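Local coordinates for periplasmic binding protein component of an ABC type zinc uptake transporter (Synechocystis sp., PDB 1PQ4), which binds zinc ions in the periplasm and probably delivers them to an ABC-type transporter for uptake into the cell, at residues I86-E90 with A201-R205; I9-F15 with P268-S274; N237-V241 with I255-A261; P31-D35 with T245-T249. All coordinates share one frame. Numbering follows the deposited sequence.

Contact 1: I86-E90 with A201-R205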
loop_
_atom_site.group_PDB
_atom_site.type_symbol
_atom_site.label_atom_id
_atom_site.label_comp_id
_atom_site.label_asym_id
_atom_site.label_seq_id
_atom_site.Cartn_x
_atom_site.Cartn_y
_atom_site.Cartn_z
ATOM N N ILE A 86 4.325 -7.912 12.699
ATOM C CA ILE A 86 4.599 -6.496 12.488
ATOM C C ILE A 86 3.930 -5.586 13.509
ATOM O O ILE A 86 2.724 -5.704 13.757
ATOM C CB ILE A 86 4.119 -6.081 11.034
ATOM C CG1 ILE A 86 5.019 -6.767 9.995
ATOM C CG2 ILE A 86 4.075 -4.572 10.899
ATOM C CD1 ILE A 86 4.645 -8.194 9.700
ATOM N N THR A 87 4.692 -4.650 14.081
ATOM C CA THR A 87 4.114 -3.721 15.057
ATOM C C THR A 87 3.531 -2.554 14.231
ATOM O O THR A 87 4.276 -1.841 13.553
ATOM C CB THR A 87 5.189 -3.161 16.028
ATOM O OG1 THR A 87 5.798 -4.245 16.771
ATOM C CG2 THR A 87 4.551 -2.188 16.974
ATOM N N PRO A 88 2.222 -2.323 14.314
ATOM C CA PRO A 88 1.623 -1.241 13.533
ATOM C C PRO A 88 1.664 0.126 14.158
ATOM O O PRO A 88 1.938 0.282 15.343
ATOM C CB PRO A 88 0.185 -1.678 13.398
ATOM C CG PRO A 88 -0.068 -2.244 14.841
ATOM C CD PRO A 88 1.199 -3.020 15.137
ATOM N N LEU A 89 1.364 1.115 13.319
ATOM C CA LEU A 89 1.237 2.477 13.766
ATOM C C LEU A 89 -0.270 2.552 13.978
ATOM O O LEU A 89 -1.016 1.781 13.395
ATOM C CB LEU A 89 1.581 3.465 12.645
ATOM C CG LEU A 89 3.041 3.682 12.340
ATOM C CD1 LEU A 89 3.127 4.460 11.012
ATOM C CD2 LEU A 89 3.691 4.425 13.516
ATOM N N GLU A 90 -0.730 3.493 14.783
ATOM C CA GLU A 90 -2.161 3.618 14.970
ATOM C C GLU A 90 -2.689 4.827 14.200
ATOM O O GLU A 90 -1.963 5.798 13.978
ATOM C CB GLU A 90 -2.467 3.745 16.452
ATOM C CG GLU A 90 -1.618 2.788 17.287
ATOM C CD GLU A 90 -2.362 2.203 18.461
ATOM O OE1 GLU A 90 -2.996 2.987 19.206
ATOM O OE2 GLU A 90 -2.307 0.958 18.639
ATOM N N ALA A 201 1.943 6.651 5.922
ATOM C CA ALA A 201 2.585 6.808 7.240
ATOM C C ALA A 201 3.822 5.896 7.421
ATOM O O ALA A 201 4.806 6.292 8.010
ATOM C CB ALA A 201 1.544 6.524 8.364
ATOM N N TYR A 202 3.775 4.660 6.928
ATOM C CA TYR A 202 4.930 3.780 7.115
ATOM C C TYR A 202 6.082 4.229 6.235
ATOM O O TYR A 202 7.236 4.272 6.644
ATOM C CB TYR A 202 4.529 2.335 6.792
ATOM C CG TYR A 202 3.541 1.825 7.843
ATOM C CD1 TYR A 202 4.016 1.307 9.085
ATOM C CD2 TYR A 202 2.176 1.841 7.605
ATOM C CE1 TYR A 202 3.153 0.821 10.042
ATOM C CE2 TYR A 202 1.263 1.322 8.571
ATOM C CZ TYR A 202 1.777 0.810 9.790
ATOM O OH TYR A 202 0.913 0.210 10.704
ATOM N N PHE A 203 5.736 4.577 5.001
ATOM C CA PHE A 203 6.740 5.053 4.036
ATOM C C PHE A 203 7.386 6.280 4.651
ATOM O O PHE A 203 8.610 6.435 4.678
ATOM C CB PHE A 203 5.996 5.395 2.700
ATOM C CG PHE A 203 6.867 6.051 1.677
ATOM C CD1 PHE A 203 7.639 5.289 0.822
ATOM C CD2 PHE A 203 6.898 7.441 1.569
ATOM C CE1 PHE A 203 8.458 5.912 -0.158
ATOM C CE2 PHE A 203 7.699 8.065 0.604
ATOM C CZ PHE A 203 8.477 7.293 -0.251
ATOM N N ALA A 204 6.565 7.145 5.213
ATOM C CA ALA A 204 7.092 8.379 5.789
ATOM C C ALA A 204 8.019 8.108 7.011
ATOM O O ALA A 204 9.073 8.766 7.191
ATOM C CB ALA A 204 5.924 9.270 6.216
ATOM N N ARG A 205 7.626 7.137 7.832
ATOM C CA ARG A 205 8.448 6.825 9.012
ATOM C C ARG A 205 9.791 6.305 8.517
ATOM O O ARG A 205 10.828 6.711 9.021
ATOM C CB ARG A 205 7.788 5.752 9.885
ATOM C CG ARG A 205 8.199 5.836 11.328
ATOM C CD ARG A 205 7.428 4.833 12.153
ATOM N NE ARG A 205 7.518 5.070 13.596
ATOM C CZ ARG A 205 8.572 4.764 14.348
ATOM N NH1 ARG A 205 9.645 4.209 13.796
ATOM N NH2 ARG A 205 8.540 4.992 15.658
#
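Leu89 and Tyr202 bury the most surface here, 100 and 76 Å² of a total of 242 Å², and they meet in two ways. The first is polar: the backbone N of Leu89 donates a hydrogen bond to Tyr202 OH over 2.8 Å, with an N-H...O angle of 169° that is close to linear. The second is apolar: Leu89 CD1 stands 3.9 Å from the centroid of the Tyr202 ring and 15° off its normal, a CH-pi contact over one face. The phenol is therefore held by its tip and covered on one face by the same residue. Pro88 adds to the tip, its CA 3.3 Å from Tyr202 OH and near the ring plane. Round Leu89 the helix that carries Tyr202 supplies two more walls, Ala201 CB at 3.7 Å from Leu89 CD1 and Arg205 NE at 3.9 Å from Leu89 CD2; of these, Arg205 (25 Å²) gives up more surface than Ala201.

Tyr202 OH is also hydrogen-bonded to Asp131 O, and Leu89 shares backbone hydrogen bonding with Asp131, two residues before the zinc ligand His133. The contact thus fastens the loop after strand 78-81 to helix 201-206 near the surface, with Tyr202 also resting on Leu140 of helix 138-155.

Contact 2: I9-F15 with P268-S274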
loop_
_atom_site.group_PDB
_atom_site.type_symbol
_atom_site.label_atom_id
_atom_site.label_comp_id
_atom_site.label_asym_id
_atom_site.label_seq_id
_atom_site.Cartn_x
_atom_site.Cartn_y
_atom_site.Cartn_z
ATOM N N ILE A 9 -5.038 -6.642 -2.921
ATOM C CA ILE A 9 -4.793 -5.443 -3.749
ATOM C C ILE A 9 -3.686 -5.653 -4.744
ATOM O O ILE A 9 -2.840 -6.534 -4.565
ATOM C CB ILE A 9 -4.507 -4.221 -2.837
ATOM C CG1 ILE A 9 -3.401 -4.572 -1.823
ATOM C CG2 ILE A 9 -5.760 -3.834 -2.078
ATOM C CD1 ILE A 9 -2.737 -3.368 -1.159
ATOM N N PRO A 10 -3.672 -4.841 -5.829
ATOM C CA PRO A 10 -2.658 -4.974 -6.878
ATOM C C PRO A 10 -1.197 -5.092 -6.442
ATOM O O PRO A 10 -0.486 -5.949 -6.961
ATOM C CB PRO A 10 -2.914 -3.725 -7.819
ATOM C CG PRO A 10 -4.463 -3.486 -7.584
ATOM C CD PRO A 10 -4.606 -3.730 -6.089
ATOM N N PRO A 11 -0.738 -4.251 -5.495
ATOM C CA PRO A 11 0.679 -4.376 -5.090
ATOM C C PRO A 11 1.026 -5.806 -4.622
ATOM O O PRO A 11 2.149 -6.272 -4.783
ATOM C CB PRO A 11 0.795 -3.391 -3.935
ATOM C CG PRO A 11 -0.266 -2.399 -4.198
ATOM C CD PRO A 11 -1.395 -3.141 -4.782
ATOM N N GLN A 12 0.055 -6.488 -4.019
ATOM C CA GLN A 12 0.329 -7.844 -3.543
ATOM C C GLN A 12 0.561 -8.789 -4.690
ATOM O O GLN A 12 1.198 -9.820 -4.528
ATOM C CB GLN A 12 -0.830 -8.351 -2.692
ATOM C CG GLN A 12 -0.882 -7.700 -1.354
ATOM C CD GLN A 12 -2.076 -8.221 -0.582
ATOM O OE1 GLN A 12 -3.219 -8.025 -1.021
ATOM N NE2 GLN A 12 -1.820 -8.900 0.557
ATOM N N GLN A 13 0.075 -8.448 -5.880
ATOM C CA GLN A 13 0.295 -9.358 -6.984
ATOM C C GLN A 13 1.779 -9.274 -7.337
ATOM O O GLN A 13 2.373 -10.241 -7.799
ATOM C CB GLN A 13 -0.567 -8.915 -8.184
ATOM C CG GLN A 13 -0.368 -9.736 -9.422
ATOM C CD GLN A 13 0.626 -9.130 -10.378
ATOM O OE1 GLN A 13 1.181 -9.821 -11.233
ATOM N NE2 GLN A 13 0.857 -7.852 -10.252
ATOM N N TYR A 14 2.344 -8.076 -7.182
ATOM C CA TYR A 14 3.764 -7.877 -7.460
ATOM C C TYR A 14 4.596 -8.780 -6.483
ATOM O O TYR A 14 5.538 -9.462 -6.883
ATOM C CB TYR A 14 4.116 -6.410 -7.229
ATOM C CG TYR A 14 5.566 -6.054 -7.507
ATOM C CD1 TYR A 14 5.986 -5.711 -8.802
ATOM C CD2 TYR A 14 6.517 -6.082 -6.488
ATOM C CE1 TYR A 14 7.306 -5.407 -9.068
ATOM C CE2 TYR A 14 7.878 -5.792 -6.742
ATOM C CZ TYR A 14 8.242 -5.454 -8.048
ATOM O OH TYR A 14 9.535 -5.180 -8.357
ATOM N N PHE A 15 4.239 -8.737 -5.209
ATOM C CA PHE A 15 4.943 -9.515 -4.187
ATOM C C PHE A 15 4.803 -10.995 -4.523
ATOM O O PHE A 15 5.772 -11.749 -4.473
ATOM C CB PHE A 15 4.317 -9.290 -2.824
ATOM C CG PHE A 15 4.284 -7.859 -2.369
ATOM C CD1 PHE A 15 3.416 -7.499 -1.311
ATOM C CD2 PHE A 15 5.091 -6.886 -2.942
ATOM C CE1 PHE A 15 3.351 -6.193 -0.842
ATOM C CE2 PHE A 15 5.047 -5.544 -2.475
ATOM C CZ PHE A 15 4.178 -5.200 -1.435
ATOM N N PRO A 268 -1.204 4.768 -4.348
ATOM C CA PRO A 268 -0.806 3.753 -3.345
ATOM C C PRO A 268 -1.106 2.308 -3.785
ATOM O O PRO A 268 -0.583 1.361 -3.190
ATOM C CB PRO A 268 -1.598 4.170 -2.104
ATOM C CG PRO A 268 -2.880 4.700 -2.704
ATOM C CD PRO A 268 -2.339 5.583 -3.875
ATOM N N LEU A 269 -1.917 2.127 -4.843
ATOM C CA LEU A 269 -2.300 0.782 -5.291
ATOM C C LEU A 269 -1.681 0.335 -6.604
ATOM O O LEU A 269 -2.140 -0.639 -7.213
ATOM C CB LEU A 269 -3.842 0.626 -5.431
ATOM C CG LEU A 269 -4.668 0.944 -4.182
ATOM C CD1 LEU A 269 -6.166 0.569 -4.436
ATOM C CD2 LEU A 269 -4.121 0.131 -2.996
ATOM N N ALA A 270 -0.638 1.020 -7.037
ATOM C CA ALA A 270 0.035 0.638 -8.288
ATOM C C ALA A 270 0.547 -0.810 -8.231
ATOM O O ALA A 270 1.151 -1.208 -7.231
ATOM C CB ALA A 270 1.228 1.588 -8.552
ATOM N N ALA A 271 0.347 -1.573 -9.307
ATOM C CA ALA A 271 0.811 -2.952 -9.353
ATOM C C ALA A 271 2.316 -3.003 -9.656
ATOM O O ALA A 271 2.981 -3.951 -9.281
ATOM C CB ALA A 271 0.038 -3.756 -10.417
ATOM N N ASP A 272 2.843 -1.974 -10.324
ATOM C CA ASP A 272 4.282 -1.922 -10.727
ATOM C C ASP A 272 4.890 -1.275 -9.518
ATOM O O ASP A 272 5.412 -0.168 -9.558
ATOM C CB ASP A 272 4.370 -1.038 -12.003
ATOM C CG ASP A 272 5.742 -1.066 -12.667
ATOM O OD1 ASP A 272 6.456 -2.081 -12.578
ATOM O OD2 ASP A 272 6.104 -0.057 -13.318
ATOM N N TRP A 273 4.828 -2.025 -8.406
ATOM C CA TRP A 273 5.190 -1.521 -7.080
ATOM C C TRP A 273 6.530 -0.868 -6.876
ATOM O O TRP A 273 6.609 0.176 -6.250
ATOM C CB TRP A 273 4.983 -2.663 -6.016
ATOM C CG TRP A 273 5.218 -2.279 -4.615
ATOM C CD1 TRP A 273 4.328 -1.708 -3.733
ATOM C CD2 TRP A 273 6.440 -2.468 -3.898
ATOM N NE1 TRP A 273 4.961 -1.530 -2.476
ATOM C CE2 TRP A 273 6.245 -2.000 -2.574
ATOM C CE3 TRP A 273 7.689 -3.004 -4.249
ATOM C CZ2 TRP A 273 7.244 -2.050 -1.615
ATOM C CZ3 TRP A 273 8.691 -3.052 -3.266
ATOM C CH2 TRP A 273 8.457 -2.579 -1.979
ATOM N N SER A 274 7.584 -1.500 -7.371
ATOM C CA SER A 274 8.916 -0.948 -7.157
ATOM C C SER A 274 9.146 0.360 -7.936
ATOM O O SER A 274 9.610 1.363 -7.393
ATOM C CB SER A 274 9.967 -2.016 -7.533
ATOM O OG SER A 274 11.239 -1.526 -7.183
HETATM O O HOH W 1 2.984 -6.335 -10.823
#
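No direct hydrogen bond crosses this interface, although it buries 520 Å² and brings Pro11 and Ala271 to a CA-CA distance of 4.5 Å. Its centre is an aromatic cluster. The edge of Phe15 points at the face of Trp273 in a T-shaped pair, with 5.0 Å between the centroids of the Phe15 ring and the Trp273 five-membered ring and 81° between planes. Tyr14 approaches the indole obliquely, Tyr14 CE2 lying 3.7 Å from Trp273 CE3, and takes Trp273 CB over its own face at 4.0 Å from the ring centroid, a CH-pi contact. The opening prolines of helix 10-20 add to this: Pro11 CB reaches Trp273 CD1 at 3.9 Å, and Pro10 CB lies 3.2 Å from Leu269 O and 3.9 Å from Ala271 CB.

One water links the segments, accepting from Gln13 NE2 at 2.7 Å and donating to Ala271 O at 2.8 Å. Trp273 NE1 bonds to Trp135 O, while Pro268 O accepts from Trp135 NE1, so Trp135 ties this strip to the loop of the zinc ligand His133; the Pro268 side chain lies about 6 Å from the zinc (nearest atoms). The chemistry implies a join between helix 10-20 and the turn into helix 273-288 made mainly by shape and apolar surface, with a single water bridge.

Contact 3: N237-V241 with I255-A261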
loop_
_atom_site.group_PDB
_atom_site.type_symbol
_atom_site.label_atom_id
_atom_site.label_comp_id
_atom_site.label_asym_id
_atom_site.label_seq_id
_atom_site.Cartn_x
_atom_site.Cartn_y
_atom_site.Cartn_z
ATOM N N ASN A 237 5.670 26.749 3.325
ATOM C CA ASN A 237 6.114 26.919 1.945
ATOM C C ASN A 237 5.977 25.679 1.060
ATOM O O ASN A 237 6.830 25.448 0.195
ATOM C CB ASN A 237 7.582 27.367 1.904
ATOM C CG ASN A 237 7.794 28.719 2.525
ATOM O OD1 ASN A 237 7.431 29.742 1.948
ATOM N ND2 ASN A 237 8.379 28.736 3.722
ATOM N N LEU A 238 4.913 24.894 1.224
ATOM C CA LEU A 238 4.778 23.698 0.378
ATOM C C LEU A 238 4.550 24.049 -1.111
ATOM O O LEU A 238 3.792 24.945 -1.453
ATOM C CB LEU A 238 3.687 22.783 0.935
ATOM C CG LEU A 238 4.030 22.358 2.373
ATOM C CD1 LEU A 238 2.910 21.520 2.932
ATOM C CD2 LEU A 238 5.358 21.575 2.409
ATOM N N THR A 239 5.236 23.326 -1.975
ATOM C CA THR A 239 5.238 23.551 -3.415
ATOM C C THR A 239 4.282 22.720 -4.261
ATOM O O THR A 239 4.010 23.034 -5.427
ATOM C CB THR A 239 6.690 23.285 -3.921
ATOM O OG1 THR A 239 7.414 24.524 -3.934
ATOM C CG2 THR A 239 6.732 22.600 -5.314
ATOM N N MET A 240 3.783 21.645 -3.675
ATOM C CA MET A 240 2.958 20.749 -4.431
ATOM C C MET A 240 1.954 20.115 -3.519
ATOM O O MET A 240 2.201 19.983 -2.318
ATOM C CB MET A 240 3.850 19.684 -5.035
ATOM C CG MET A 240 3.249 18.895 -6.144
ATOM S SD MET A 240 3.585 19.769 -7.652
ATOM C CE MET A 240 5.394 19.923 -7.521
ATOM N N VAL A 241 0.809 19.744 -4.065
ATOM C CA VAL A 241 -0.189 19.087 -3.237
ATOM C C VAL A 241 -0.456 17.782 -3.959
ATOM O O VAL A 241 -0.631 17.771 -5.184
ATOM C CB VAL A 241 -1.494 19.897 -3.114
ATOM C CG1 VAL A 241 -2.488 19.134 -2.259
ATOM C CG2 VAL A 241 -1.187 21.261 -2.494
ATOM N N ILE A 255 -6.733 23.538 -2.713
ATOM C CA ILE A 255 -5.644 23.953 -1.862
ATOM C C ILE A 255 -4.487 24.435 -2.678
ATOM O O ILE A 255 -3.902 25.477 -2.361
ATOM C CB ILE A 255 -5.144 22.810 -0.926
ATOM C CG1 ILE A 255 -6.194 22.553 0.158
ATOM C CG2 ILE A 255 -3.778 23.189 -0.315
ATOM C CD1 ILE A 255 -7.656 22.594 -0.237
ATOM N N ALA A 256 -4.154 23.691 -3.730
ATOM C CA ALA A 256 -3.028 24.063 -4.554
ATOM C C ALA A 256 -3.266 25.442 -5.171
ATOM O O ALA A 256 -2.365 26.258 -5.250
ATOM C CB ALA A 256 -2.795 23.017 -5.682
ATOM N N ALA A 257 -4.489 25.694 -5.604
ATOM C CA ALA A 257 -4.791 26.993 -6.231
ATOM C C ALA A 257 -4.684 28.130 -5.225
ATOM O O ALA A 257 -4.326 29.255 -5.577
ATOM C CB ALA A 257 -6.211 26.972 -6.843
ATOM N N GLU A 258 -5.045 27.851 -3.980
ATOM C CA GLU A 258 -5.014 28.864 -2.924
ATOM C C GLU A 258 -3.663 29.165 -2.330
ATOM O O GLU A 258 -3.423 30.290 -1.887
ATOM C CB GLU A 258 -5.947 28.465 -1.795
ATOM C CG GLU A 258 -7.395 28.747 -2.074
ATOM C CD GLU A 258 -7.837 30.023 -1.413
ATOM O OE1 GLU A 258 -6.996 30.947 -1.337
ATOM O OE2 GLU A 258 -9.009 30.095 -0.975
ATOM N N ILE A 259 -2.775 28.172 -2.280
ATOM C CA ILE A 259 -1.457 28.421 -1.690
ATOM C C ILE A 259 -0.343 28.487 -2.701
ATOM O O ILE A 259 0.809 28.436 -2.312
ATOM C CB ILE A 259 -1.067 27.359 -0.662
ATOM C CG1 ILE A 259 -0.706 26.050 -1.388
ATOM C CG2 ILE A 259 -2.214 27.164 0.325
ATOM C CD1 ILE A 259 -0.016 25.003 -0.520
ATOM N N GLY A 260 -0.676 28.572 -3.989
ATOM C CA GLY A 260 0.362 28.687 -4.991
ATOM C C GLY A 260 1.205 27.459 -5.283
ATOM O O GLY A 260 2.404 27.603 -5.523
ATOM N N ALA A 261 0.589 26.266 -5.292
ATOM C CA ALA A 261 1.300 25.004 -5.588
ATOM C C ALA A 261 0.769 24.277 -6.834
ATOM O O ALA A 261 -0.235 24.674 -7.409
ATOM C CB ALA A 261 1.182 24.069 -4.379
#
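This is the helix-on-strand packing of a beta-alpha-beta crossover: residues 237-241 lead into strand 240-244, while the segment 255-261 carries the end of helix 250-259 round towards strand 262-266, which pairs parallel to the first. Val241 is the main knot. Its CB points toward the helix and its CG2 lies 3.9 Å from Ile255 CG2, 4.0 Å from Ala256 CB, 4.4 Å from Ile259 CD1 and 4.1 Å from Ala261 CB. Ala261, just past the helix, presses on the incoming backbone, with its CB 3.2 Å from Thr239 O and 3.6 Å from Met240 N. Gly260, at phi 72°, is where the chain leaves helical geometry, and Ala261 N returns a 3.0 Å hydrogen bond to Ala256 O. Ile259 CD1 lies 3.9 Å from Leu238 O, and the Ile259 side chain also packs on Ile230 and Ala233 of helix 223-234. With no hydrogen bond between the two segments, the chemistry implies cohesion by apolar contacts of branched aliphatic side chains and two alanines, while backbone bonding of Thr239 and Val241 to Gly262 fixes the neighbouring strand.

Contact 4: P31-D35 with T245-T249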
loop_
_atom_site.group_PDB
_atom_site.type_symbol
_atom_site.label_atom_id
_atom_site.label_comp_id
_atom_site.label_asym_id
_atom_site.label_seq_id
_atom_site.Cartn_x
_atom_site.Cartn_y
_atom_site.Cartn_z
ATOM N N PRO A 31 -9.978 -3.559 -7.497
ATOM C CA PRO A 31 -9.435 -2.912 -8.698
ATOM C C PRO A 31 -8.468 -1.807 -8.293
ATOM O O PRO A 31 -8.670 -1.129 -7.268
ATOM C CB PRO A 31 -10.668 -2.320 -9.365
ATOM C CG PRO A 31 -11.739 -3.308 -9.007
ATOM C CD PRO A 31 -11.457 -3.508 -7.508
ATOM N N GLY A 32 -7.460 -1.581 -9.124
ATOM C CA GLY A 32 -6.477 -0.558 -8.806
ATOM C C GLY A 32 -7.005 0.863 -8.727
ATOM O O GLY A 32 -6.354 1.734 -8.128
ATOM N N ASN A 33 -8.176 1.115 -9.306
ATOM C CA ASN A 33 -8.723 2.462 -9.260
ATOM C C ASN A 33 -9.824 2.653 -8.225
ATOM O O ASN A 33 -10.459 3.690 -8.217
ATOM C CB ASN A 33 -9.222 2.905 -10.665
ATOM C CG ASN A 33 -10.442 2.151 -11.116
ATOM O OD1 ASN A 33 -10.899 1.222 -10.449
ATOM N ND2 ASN A 33 -10.985 2.542 -12.268
ATOM N N ASN A 34 -10.065 1.667 -7.353
ATOM C CA ASN A 34 -11.099 1.805 -6.326
ATOM C C ASN A 34 -10.502 2.084 -4.928
ATOM O O ASN A 34 -9.367 1.682 -4.642
ATOM C CB ASN A 34 -11.889 0.502 -6.194
ATOM C CG ASN A 34 -12.868 0.269 -7.339
ATOM O OD1 ASN A 34 -13.976 -0.182 -7.112
ATOM N ND2 ASN A 34 -12.456 0.564 -8.559
ATOM N N ASP A 35 -11.273 2.737 -4.059
ATOM C CA ASP A 35 -10.859 2.975 -2.680
ATOM C C ASP A 35 -11.048 1.600 -2.010
ATOM O O ASP A 35 -12.179 1.120 -1.866
ATOM C CB ASP A 35 -11.756 4.043 -2.038
ATOM C CG ASP A 35 -11.701 4.034 -0.501
ATOM O OD1 ASP A 35 -10.760 3.443 0.095
ATOM O OD2 ASP A 35 -12.601 4.632 0.120
ATOM N N THR A 245 -5.266 8.710 -7.085
ATOM C CA THR A 245 -6.203 8.339 -8.158
ATOM C C THR A 245 -7.511 7.778 -7.684
ATOM O O THR A 245 -8.517 7.950 -8.344
ATOM C CB THR A 245 -5.660 7.235 -9.101
ATOM O OG1 THR A 245 -4.292 6.909 -8.769
ATOM C CG2 THR A 245 -5.771 7.698 -10.532
ATOM N N GLN A 246 -7.489 7.088 -6.545
ATOM C CA GLN A 246 -8.707 6.448 -6.041
ATOM C C GLN A 246 -9.651 7.385 -5.315
ATOM O O GLN A 246 -10.722 6.974 -4.919
ATOM C CB GLN A 246 -8.344 5.268 -5.109
ATOM C CG GLN A 246 -7.532 4.168 -5.803
ATOM C CD GLN A 246 -6.036 4.508 -5.928
ATOM O OE1 GLN A 246 -5.268 3.819 -6.639
ATOM N NE2 GLN A 246 -5.616 5.570 -5.234
ATOM N N PHE A 247 -9.250 8.632 -5.110
ATOM C CA PHE A 247 -10.115 9.563 -4.398
ATOM C C PHE A 247 -10.221 10.837 -5.217
ATOM O O PHE A 247 -9.378 11.120 -6.058
ATOM C CB PHE A 247 -9.529 9.892 -3.018
ATOM C CG PHE A 247 -9.219 8.673 -2.181
ATOM C CD1 PHE A 247 -7.990 8.032 -2.274
ATOM C CD2 PHE A 247 -10.177 8.146 -1.327
ATOM C CE1 PHE A 247 -7.724 6.883 -1.530
ATOM C CE2 PHE A 247 -9.914 6.989 -0.573
ATOM C CZ PHE A 247 -8.695 6.369 -0.681
ATOM N N SER A 248 -11.269 11.602 -4.977
ATOM C CA SER A 248 -11.456 12.847 -5.693
ATOM C C SER A 248 -10.258 13.746 -5.368
ATOM O O SER A 248 -9.766 13.741 -4.226
ATOM C CB SER A 248 -12.725 13.528 -5.201
ATOM O OG SER A 248 -12.677 14.872 -5.599
ATOM N N THR A 249 -9.774 14.491 -6.350
ATOM C CA THR A 249 -8.655 15.407 -6.082
ATOM C C THR A 249 -9.179 16.825 -5.925
ATOM O O THR A 249 -8.399 17.766 -5.879
ATOM C CB THR A 249 -7.656 15.429 -7.224
ATOM O OG1 THR A 249 -8.349 15.754 -8.440
ATOM C CG2 THR A 249 -6.990 14.045 -7.390
#
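Van der Waals contacts make up most of this interface, which buries 234 Å² between two loops that lack regular secondary structure. Gln246 contributes 76 Å² of that area. The aliphatic part of its side chain lies against the backbone of the opposite loop: Gln246 CG is 3.7 Å from Asn33 C and 3.3 Å from Asn34 O, and Gln246 CB is 4.0 Å from Asp35 N. The CA atoms of Asn33 and Gln246 are 5.1 Å apart, so the two backbones run close at this point. A second meeting is between the carboxylate of Asp35 and an aromatic ring, Asp35 CG lying 3.5 Å from Phe247 CE2, obliquely placed.

Polar bonding shapes the 31-35 loop from within. A type I beta turn from Pro31 to Asn34 is closed by a 3.1 Å hydrogen bond from Asn34 N to Pro31 O, and a weak one joins Asn34 ND2 to Asn33 OD1 at 2.5 Å. Asp35 OD1 accepts from His37 N, which anchors the backbone at that zinc ligand.

Ring stacking brings in the metal site: Phe247 stacks on the zinc ligand His197, and the Phe247 side chain comes within about 5 Å of the zinc (nearest atoms). The arrangement is that of the metal-site cleft of a cluster 9 solute-binding protein, where loops from the two lobes meet beside the zinc.

Overall arrangement
From the N terminus, residues 9-15 open first and wait until 268-274 to be matched, so contact 2 encloses the other three. Next comes 31-35, whose partner 245-249 makes contact 4 a second long closure; contact 1, from 86-90 to 201-205, lies within it. Contact 3 begins after contact 1 has closed and crosses contact 4, because 245-249 falls between 237-241 and 255-261. Contacts 2 and 4 touch, Leu269 CD1 being 3.4 Å from Asn34 O, and tie the N-terminal lobe to the C-terminal one near the zinc. Contact 1 joins the lobes too, with its centre about 22 Å from that of contact 4, whereas contact 3 stays within the C-terminal lobe.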